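Local coordinates for protein serine protease inhibitor (Thermoanaerobacter tengcongensis, PDB 2PEF) that probably inhibits serine proteases, as many members of the serpin family do, and can adopt a latent state with its reactive-centre loop inserted, at residues A[195-201]-A[259-265]; A[226-230]-A[349-353]. One frame throughout, in Å; residues are numbered along the deposited sequence.

Contact 1. Residues A[195-201]-A[259-265]; sequences EFMNSEE and VRASLPK
Glu195 to Glu201 pair antiparallel with Val259 to Lys265 as neighbouring strands in sheet C of the serpin fold, strands s3C and s2C. The evidence is a regular bridge pattern with axes 4.3 Å apart and N-to-C directions at 153°. Seven backbone N-H···O bonds join them, with Met197/Leu263, Ser199/Ala261 and Glu201/Val259 as hydrogen-bonded pairs and Phe196/Pro264, Asn198/Ser262 and Glu200/Arg260 as non-hydrogen-bonded pairs alternating with them.

On the face of Phe196, the ring lies over Pro264, whose CB sits 3.7 Å from the ring centroid and 16° off its normal, a CH-pi contact displaced toward the rim. Ser262 OG meets the ring edge instead, 3.4 Å from Phe196 CD2. Asn198 OD1 passes along Ser262 CB but is hydrogen-bonded to His180 NE2. Further along, a water links Glu200 OE2 to Arg260 NH1.

On the opposite face, the side chains of Met197 and Lys265 cross at about a right angle, with Met197 SD 3.6 Å from Lys265 CG. Ser199 OG packs on Ala261 CB and donates to the anti lone pair of Glu201 OE2 at 2.7 Å, an oxygen that also pairs with Lys215.

At the far end the extended Lys265 runs beside Glu195, and Lys265 NZ reaches Glu195 OE1 at 2.9 Å from above the carboxylate plane. A salt bridge to Glu320 gives the same ammonium a second carboxylate. Shared between two acids, Lys265 NZ probably stays charged, and it ties down this end of the strand pair.

Contact 2. Residues A[226-230]-A[349-353]; sequences AILPD and RPFIF
Arg349, at the corner where the chain turns, meets Leu228 of the antiparallel neighbour 226-230 by side-chain packing. The leucine's CG is anti to its own backbone N (chi1 -177°), which carries CD1 across to the other strand: Leu228 CD1 lies 3.8 Å from Arg349 CB and 3.2 Å from Pro350 O, while Leu228 CD2 approaches the guanidinium obliquely.

Pro350 adds a polar link through its carbonyl. Neither Pro350 nor Pro229 has an N-H to donate, and a water joins their carbonyls instead, donating to Pro350 O at 2.8 Å and to Pro229 O at 2.7 Å.

Phe351 meets the other strand mainly by its CB, 3.2 Å from Ile227 O. The ring itself turns elsewhere, because CG stands between backbone N and carbonyl carbon (chi1 62°), and it packs instead against Leu263, Pro264 and Phe266.

Ile352 makes the direct backbone bonds. Its N donates to Ile227 O at 2.9 Å, in the carbonyl plane, and its O accepts from Ile227 N at 2.8 Å, so the two isoleucines form a hydrogen-bonded pair with side chains on one face. There the side chains of Ile352 and Pro229 cross at about a right angle, with Ile352 CD1 3.7 Å from Pro229 CG.

Phe353 stands across from Ala226 in the next, non-hydrogen-bonded pair; its ring meets those of Phe224, with planes at about 10°, and Phe266.

These strands correspond to s3B and s4B of the serpin sheet B. Strand 210-216 flanks 226-230 and strand 362-372 flanks 349-353, while helix 235-241 lies against the isoleucine face through Tyr238 and Ile239.

In the fold
Contact 1 belongs to sheet C and contact 2 to sheet B of the serpin fold, with centres about 13 Å apart. They touch through Phe351, whose CE2 lies 3.9 Å from Pro264 CG and whose CZ lies 4.1 Å from Leu263 CD1. Along the chain the segments alternate: 195-201, 226-230, 259-265, 349-353. Phe351 of sheet B thus packs on the sheet C segment 259-265, whose long strand 255-273 runs on to pair with 310-318. In this latent structure 310-318 neighbours strand 322-331, inserted beside 158-169, consistent with entry of the reactive-centre loop into the central sheet. Both contacts are thereby joined to that sheet.

Contact 1. Residues A[195-201]-A[259-265]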
ATOM      1  N   GLU A 195      21.415  14.635  -1.736  1.00 11.37           N
ATOM      2  CA  GLU A 195      22.209  13.864  -0.797  1.00 12.35           C
ATOM      3  C   GLU A 195      22.036  12.369  -1.029  1.00 11.76           C
ATOM      4  O   GLU A 195      20.912  11.864  -1.110  1.00 11.83           O
ATOM      5  CB  GLU A 195      21.867  14.243   0.644  1.00 12.25           C
ATOM      6  CG  GLU A 195      22.524  15.542   1.099  1.00 13.96           C
ATOM      7  CD  GLU A 195      22.374  15.795   2.592  1.00 14.66           C
ATOM      8  OE1 GLU A 195      21.227  15.834   3.086  1.00 17.84           O
ATOM      9  OE2 GLU A 195      23.410  15.966   3.273  1.00 17.66           O
ATOM     10  N   PHE A 196      23.166  11.680  -1.159  1.00 11.09           N
ATOM     11  CA  PHE A 196      23.200  10.236  -1.316  1.00 11.44           C
ATOM     12  C   PHE A 196      23.853   9.604  -0.098  1.00 11.82           C
ATOM     13  O   PHE A 196      24.767  10.172   0.498  1.00 12.72           O
ATOM     14  CB  PHE A 196      23.939   9.850  -2.595  1.00 10.67           C
ATOM     15  CG  PHE A 196      23.069   9.850  -3.818  1.00 14.03           C
ATOM     16  CD1 PHE A 196      22.666  11.046  -4.405  1.00 15.40           C
ATOM     17  CD2 PHE A 196      22.653   8.652  -4.382  1.00 10.82           C
ATOM     18  CE1 PHE A 196      21.857  11.045  -5.544  1.00 14.09           C
ATOM     19  CE2 PHE A 196      21.842   8.639  -5.528  1.00 13.93           C
ATOM     20  CZ  PHE A 196      21.447   9.840  -6.106  1.00 13.80           C
ATOM     21  N   MET A 197      23.364   8.432   0.277  1.00 10.85           N
ATOM     22  CA  MET A 197      23.744   7.822   1.542  1.00 11.55           C
ATOM     23  C   MET A 197      24.452   6.489   1.306  1.00 11.95           C
ATOM     24  O   MET A 197      23.879   5.564   0.721  1.00 12.55           O
ATOM     25  CB  MET A 197      22.513   7.643   2.434  1.00 11.35           C
ATOM     26  CG  MET A 197      21.633   8.892   2.572  1.00  9.83           C
ATOM     27  SD  MET A 197      20.281   8.718   3.756  1.00 11.68           S
ATOM     28  CE  MET A 197      19.241   7.497   2.956  1.00 12.21           C
ATOM     29  N   ASN A 198      25.700   6.416   1.764  1.00 11.48           N
ATOM     30  CA  ASN A 198      26.565   5.252   1.570  1.00 10.90           C
ATOM     31  C   ASN A 198      26.512   4.304   2.752  1.00 10.75           C
ATOM     32  O   ASN A 198      26.577   4.736   3.908  1.00 11.42           O
ATOM     33  CB  ASN A 198      28.020   5.692   1.395  1.00 11.58           C
ATOM     34  CG  ASN A 198      28.269   6.430   0.096  1.00 14.78           C
ATOM     35  OD1 ASN A 198      27.502   6.327  -0.859  1.00 14.94           O
ATOM     36  ND2 ASN A 198      29.370   7.176   0.053  1.00 19.05           N
ATOM     37  N   SER A 199      26.419   3.012   2.453  1.00 10.55           N
ATOM     38  CA  SER A 199      26.453   1.979   3.480  1.00 11.12           C
ATOM     39  C   SER A 199      27.094   0.694   2.975  1.00 11.28           C
ATOM     40  O   SER A 199      27.278   0.500   1.768  1.00 11.79           O
ATOM     41  CB  SER A 199      25.037   1.675   3.974  1.00 11.39           C
ATOM     42  OG  SER A 199      24.237   1.185   2.912  1.00 10.31           O
ATOM     43  N   GLU A 200      27.444  -0.176   3.917  1.00 11.75           N
ATOM     44  CA  GLU A 200      27.797  -1.544   3.597  1.00 12.19           C
ATOM     45  C   GLU A 200      26.606  -2.412   3.927  1.00 12.13           C
ATOM     46  O   GLU A 200      26.111  -2.399   5.057  1.00 13.10           O
ATOM     47  CB  GLU A 200      28.995  -2.012   4.412  1.00 12.33           C
ATOM     48  CG  GLU A 200      30.313  -1.442   3.958  1.00 13.67           C
ATOM     49  CD  GLU A 200      31.432  -1.745   4.926  1.00 16.56           C
ATOM     50  OE1 GLU A 200      31.238  -2.586   5.837  1.00 15.03           O
ATOM     51  OE2 GLU A 200      32.510  -1.138   4.771  1.00 14.72           O
ATOM     52  N   GLU A 201      26.136  -3.157   2.936  1.00 11.36           N
ATOM     53  CA  GLU A 201      25.030  -4.080   3.158  1.00 10.90           C
ATOM     54  C   GLU A 201      25.492  -5.515   2.966  1.00 10.99           C
ATOM     55  O   GLU A 201      26.555  -5.757   2.392  1.00 12.34           O
ATOM     56  CB  GLU A 201      23.835  -3.733   2.265  1.00 11.29           C
ATOM     57  CG  GLU A 201      23.287  -2.314   2.469  1.00 10.11           C
ATOM     58  CD  GLU A 201      22.914  -1.986   3.915  1.00 14.58           C
ATOM     59  OE1 GLU A 201      22.582  -2.901   4.710  1.00 10.25           O
ATOM     60  OE2 GLU A 201      22.950  -0.785   4.248  1.00 13.07           O
ATOM     61  N   VAL A 259      28.247  -5.653   0.212  1.00 11.00           N
ATOM     62  CA  VAL A 259      27.862  -4.773  -0.904  0.50 11.67           C
ATOM     63  C   VAL A 259      28.101  -3.308  -0.527  1.00 12.46           C
ATOM     64  O   VAL A 259      27.697  -2.890   0.558  1.00 13.02           O
ATOM     65  CB  VAL A 259      26.340  -4.917  -1.220  0.50 11.40           C
ATOM     66  CG1 VAL A 259      25.955  -4.153  -2.486  0.50 11.10           C
ATOM     67  CG2 VAL A 259      25.932  -6.378  -1.333  0.50 11.47           C
ATOM     68  N   ARG A 260      28.709  -2.534  -1.421  1.00 11.96           N
ATOM     69  CA  ARG A 260      28.817  -1.100  -1.224  1.00 12.39           C
ATOM     70  C   ARG A 260      27.561  -0.465  -1.812  1.00 13.12           C
ATOM     71  O   ARG A 260      27.397  -0.411  -3.036  1.00 11.84           O
ATOM     72  CB  ARG A 260      30.083  -0.559  -1.891  1.00 11.77           C
ATOM     73  CG  ARG A 260      30.315   0.909  -1.643  1.00 15.33           C
ATOM     74  CD  ARG A 260      31.738   1.333  -1.966  1.00 16.88           C
ATOM     75  NE  ARG A 260      32.006   2.631  -1.360  1.00 21.48           N
ATOM     76  CZ  ARG A 260      32.480   2.801  -0.130  1.00 21.04           C
ATOM     77  NH1 ARG A 260      32.773   1.752   0.636  1.00 22.05           N
ATOM     78  NH2 ARG A 260      32.664   4.026   0.337  1.00 23.25           N
ATOM     79  N   ALA A 261      26.678  -0.002  -0.930  1.00 12.21           N
ATOM     80  CA  ALA A 261      25.360   0.492  -1.333  1.00 12.26           C
ATOM     81  C   ALA A 261      25.266   2.008  -1.274  1.00 12.86           C
ATOM     82  O   ALA A 261      25.897   2.650  -0.434  1.00 12.15           O
ATOM     83  CB  ALA A 261      24.277  -0.132  -0.466  1.00 13.09           C
ATOM     84  N   SER A 262      24.478   2.568  -2.185  1.00 13.04           N
ATOM     85  CA  SER A 262      24.215   3.997  -2.217  1.00 14.71           C
ATOM     86  C   SER A 262      22.726   4.230  -2.436  1.00 14.50           C
ATOM     87  O   SER A 262      22.139   3.708  -3.386  1.00 16.30           O
ATOM     88  CB  SER A 262      25.044   4.672  -3.310  1.00 15.17           C
ATOM     89  OG  SER A 262      24.623   6.007  -3.528  1.00 21.16           O
ATOM     90  N   LEU A 263      22.134   5.019  -1.543  1.00 13.26           N
ATOM     91  CA  LEU A 263      20.709   5.305  -1.577  0.50 12.14           C
ATOM     92  C   LEU A 263      20.481   6.808  -1.457  1.00 12.58           C
ATOM     93  O   LEU A 263      20.978   7.442  -0.528  1.00 11.61           O
ATOM     94  CB  LEU A 263      19.997   4.574  -0.433  0.50 12.53           C
ATOM     95  CG  LEU A 263      18.472   4.656  -0.338  0.50  9.35           C
ATOM     96  CD1 LEU A 263      17.815   3.955  -1.527  0.50  5.43           C
ATOM     97  CD2 LEU A 263      17.998   4.045   0.972  0.50  9.37           C
ATOM     98  N   PRO A 264      19.736   7.399  -2.411  1.00 12.26           N
ATOM     99  CA  PRO A 264      19.479   8.826  -2.223  1.00 11.38           C
ATOM    100  C   PRO A 264      18.449   9.047  -1.127  1.00 11.45           C
ATOM    101  O   PRO A 264      17.580   8.200  -0.915  1.00 12.57           O
ATOM    102  CB  PRO A 264      18.869   9.253  -3.561  1.00 12.52           C
ATOM    103  CG  PRO A 264      18.215   8.006  -4.084  1.00 14.28           C
ATOM    104  CD  PRO A 264      19.113   6.881  -3.647  1.00 13.11           C
ATOM    105  N   LYS A 265      18.538  10.180  -0.440  1.00 11.19           N
ATOM    106  CA  LYS A 265      17.412  10.635   0.364  1.00 11.08           C
ATOM    107  C   LYS A 265      16.290  10.959  -0.616  1.00 10.98           C
ATOM    108  O   LYS A 265      16.526  11.594  -1.654  1.00 12.62           O
ATOM    109  CB  LYS A 265      17.783  11.872   1.172  1.00 11.87           C
ATOM    110  CG  LYS A 265      18.851  11.624   2.217  1.00 13.10           C
ATOM    111  CD  LYS A 265      18.973  12.796   3.180  1.00 15.33           C
ATOM    112  CE  LYS A 265      20.171  12.623   4.098  1.00 16.26           C
ATOM    113  NZ  LYS A 265      20.397  13.824   4.955  1.00 15.49           N
TER
HETATM  114  O   HOH W   1      32.587   1.397   3.727  1.00 33.44           O

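Contact 2. Residues A[226-230]-A[349-353]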
ATOM      1  N   ALA A 226      16.035  -2.620  -2.491  1.00 10.87           N
ATOM      2  CA  ALA A 226      16.321  -1.726  -3.620  1.00 11.45           C
ATOM      3  C   ALA A 226      16.727  -2.558  -4.825  1.00 11.42           C
ATOM      4  O   ALA A 226      17.593  -3.422  -4.709  1.00 12.03           O
ATOM      5  CB  ALA A 226      17.425  -0.736  -3.264  1.00 12.32           C
ATOM      6  N   ILE A 227      16.090  -2.312  -5.971  1.00 11.14           N
ATOM      7  CA  ILE A 227      16.338  -3.095  -7.182  1.00 11.76           C
ATOM      8  C   ILE A 227      16.648  -2.161  -8.342  1.00 11.91           C
ATOM      9  O   ILE A 227      15.866  -1.269  -8.644  1.00 11.96           O
ATOM     10  CB  ILE A 227      15.126  -3.989  -7.543  1.00 10.15           C
ATOM     11  CG1 ILE A 227      14.806  -4.953  -6.399  1.00 12.83           C
ATOM     12  CG2 ILE A 227      15.382  -4.756  -8.855  1.00 12.50           C
ATOM     13  CD1 ILE A 227      13.456  -5.611  -6.525  1.00 12.63           C
ATOM     14  N   LEU A 228      17.797  -2.369  -8.978  1.00 12.20           N
ATOM     15  CA  LEU A 228      18.242  -1.498 -10.054  1.00 12.30           C
ATOM     16  C   LEU A 228      18.291  -2.237 -11.392  1.00 12.19           C
ATOM     17  O   LEU A 228      19.218  -3.007 -11.639  1.00 11.55           O
ATOM     18  CB  LEU A 228      19.626  -0.920  -9.728  1.00 12.68           C
ATOM     19  CG  LEU A 228      20.234   0.084 -10.711  1.00 14.42           C
ATOM     20  CD1 LEU A 228      19.599   1.460 -10.538  1.00 16.52           C
ATOM     21  CD2 LEU A 228      21.738   0.154 -10.496  1.00 16.85           C
ATOM     22  N   PRO A 229      17.278  -2.022 -12.250  1.00 12.46           N
ATOM     23  CA  PRO A 229      17.322  -2.587 -13.601  1.00 11.48           C
ATOM     24  C   PRO A 229      18.523  -2.052 -14.385  1.00 11.49           C
ATOM     25  O   PRO A 229      18.867  -0.876 -14.265  1.00 12.52           O
ATOM     26  CB  PRO A 229      16.003  -2.113 -14.216  1.00 12.23           C
ATOM     27  CG  PRO A 229      15.110  -1.874 -13.034  1.00 14.05           C
ATOM     28  CD  PRO A 229      16.027  -1.281 -12.015  1.00 11.90           C
ATOM     29  N   ASP A 230      19.158  -2.920 -15.165  1.00  9.89           N
ATOM     30  CA  ASP A 230      20.363  -2.538 -15.903  1.00  9.88           C
ATOM     31  C   ASP A 230      20.038  -1.883 -17.245  1.00 10.04           C
ATOM     32  O   ASP A 230      18.869  -1.731 -17.596  1.00 10.24           O
ATOM     33  CB  ASP A 230      21.345  -3.718 -16.038  1.00 10.98           C
ATOM     34  CG  ASP A 230      20.860  -4.819 -16.983  1.00 12.91           C
ATOM     35  OD1 ASP A 230      20.000  -4.584 -17.863  1.00 13.72           O
ATOM     36  OD2 ASP A 230      21.380  -5.947 -16.850  1.00 13.63           O
ATOM     37  N   ARG A 349      19.622   6.276 -13.402  1.00 13.61           N
ATOM     38  CA  ARG A 349      19.587   4.983 -12.736  1.00 13.64           C
ATOM     39  C   ARG A 349      18.361   4.906 -11.818  1.00 12.45           C
ATOM     40  O   ARG A 349      18.499   4.895 -10.588  1.00 11.36           O
ATOM     41  CB  ARG A 349      20.882   4.730 -11.957  1.00 14.87           C
ATOM     42  CG  ARG A 349      22.141   4.784 -12.813  1.00 18.05           C
ATOM     43  CD  ARG A 349      23.280   4.026 -12.161  1.00 20.73           C
ATOM     44  NE  ARG A 349      23.698   4.636 -10.900  1.00 22.58           N
ATOM     45  CZ  ARG A 349      24.393   4.008  -9.958  1.00 23.14           C
ATOM     46  NH1 ARG A 349      24.749   2.741 -10.119  1.00 22.23           N
ATOM     47  NH2 ARG A 349      24.725   4.647  -8.844  1.00 27.66           N
ATOM     48  N   PRO A 350      17.154   4.838 -12.415  1.00 10.73           N
ATOM     49  CA  PRO A 350      15.956   4.735 -11.590  1.00 10.83           C
ATOM     50  C   PRO A 350      15.914   3.360 -10.942  1.00 10.46           C
ATOM     51  O   PRO A 350      16.622   2.446 -11.386  1.00 10.29           O
ATOM     52  CB  PRO A 350      14.815   4.896 -12.599  1.00 10.68           C
ATOM     53  CG  PRO A 350      15.390   4.434 -13.884  1.00 11.55           C
ATOM     54  CD  PRO A 350      16.828   4.822 -13.856  1.00 11.43           C
ATOM     55  N   PHE A 351      15.116   3.217  -9.889  1.00  9.73           N
ATOM     56  CA  PHE A 351      15.066   1.962  -9.158  1.00  9.21           C
ATOM     57  C   PHE A 351      13.702   1.659  -8.566  1.00 10.04           C
ATOM     58  O   PHE A 351      12.878   2.551  -8.389  1.00  9.66           O
ATOM     59  CB  PHE A 351      16.155   1.913  -8.075  1.00  9.94           C
ATOM     60  CG  PHE A 351      16.019   2.966  -7.009  1.00  7.11           C
ATOM     61  CD1 PHE A 351      15.309   2.701  -5.835  1.00  6.05           C
ATOM     62  CD2 PHE A 351      16.626   4.209  -7.155  1.00  8.50           C
ATOM     63  CE1 PHE A 351      15.194   3.665  -4.838  1.00  9.76           C
ATOM     64  CE2 PHE A 351      16.515   5.179  -6.162  1.00  7.74           C
ATOM     65  CZ  PHE A 351      15.802   4.903  -5.000  1.00 11.08           C
ATOM     66  N   ILE A 352      13.490   0.379  -8.283  1.00  9.18           N
ATOM     67  CA  ILE A 352      12.277  -0.114  -7.648  1.00  9.65           C
ATOM     68  C   ILE A 352      12.647  -0.372  -6.199  1.00  9.57           C
ATOM     69  O   ILE A 352      13.772  -0.774  -5.909  1.00 10.25           O
ATOM     70  CB  ILE A 352      11.778  -1.424  -8.339  1.00  8.98           C
ATOM     71  CG1 ILE A 352      11.210  -1.129  -9.733  1.00 13.47           C
ATOM     72  CG2 ILE A 352      10.710  -2.150  -7.505  1.00 12.00           C
ATOM     73  CD1 ILE A 352      12.243  -1.012 -10.829  1.00 16.96           C
ATOM     74  N   PHE A 353      11.727  -0.114  -5.280  1.00  9.97           N
ATOM     75  CA  PHE A 353      11.990  -0.429  -3.882  1.00  9.39           C
ATOM     76  C   PHE A 353      10.759  -1.014  -3.217  1.00  9.77           C
ATOM     77  O   PHE A 353       9.637  -0.870  -3.715  1.00 10.29           O
ATOM     78  CB  PHE A 353      12.478   0.807  -3.117  1.00 10.72           C
ATOM     79  CG  PHE A 353      11.427   1.854  -2.946  1.00  7.26           C
ATOM     80  CD1 PHE A 353      10.572   1.832  -1.846  1.00  9.83           C
ATOM     81  CD2 PHE A 353      11.289   2.863  -3.884  1.00  7.25           C
ATOM     82  CE1 PHE A 353       9.584   2.798  -1.698  1.00 11.84           C
ATOM     83  CE2 PHE A 353      10.301   3.831  -3.747  1.00  9.52           C
ATOM     84  CZ  PHE A 353       9.450   3.803  -2.648  1.00  9.38           C
TER
HETATM   85  O   HOH W   2      18.110   1.663 -13.587  1.00 18.17           O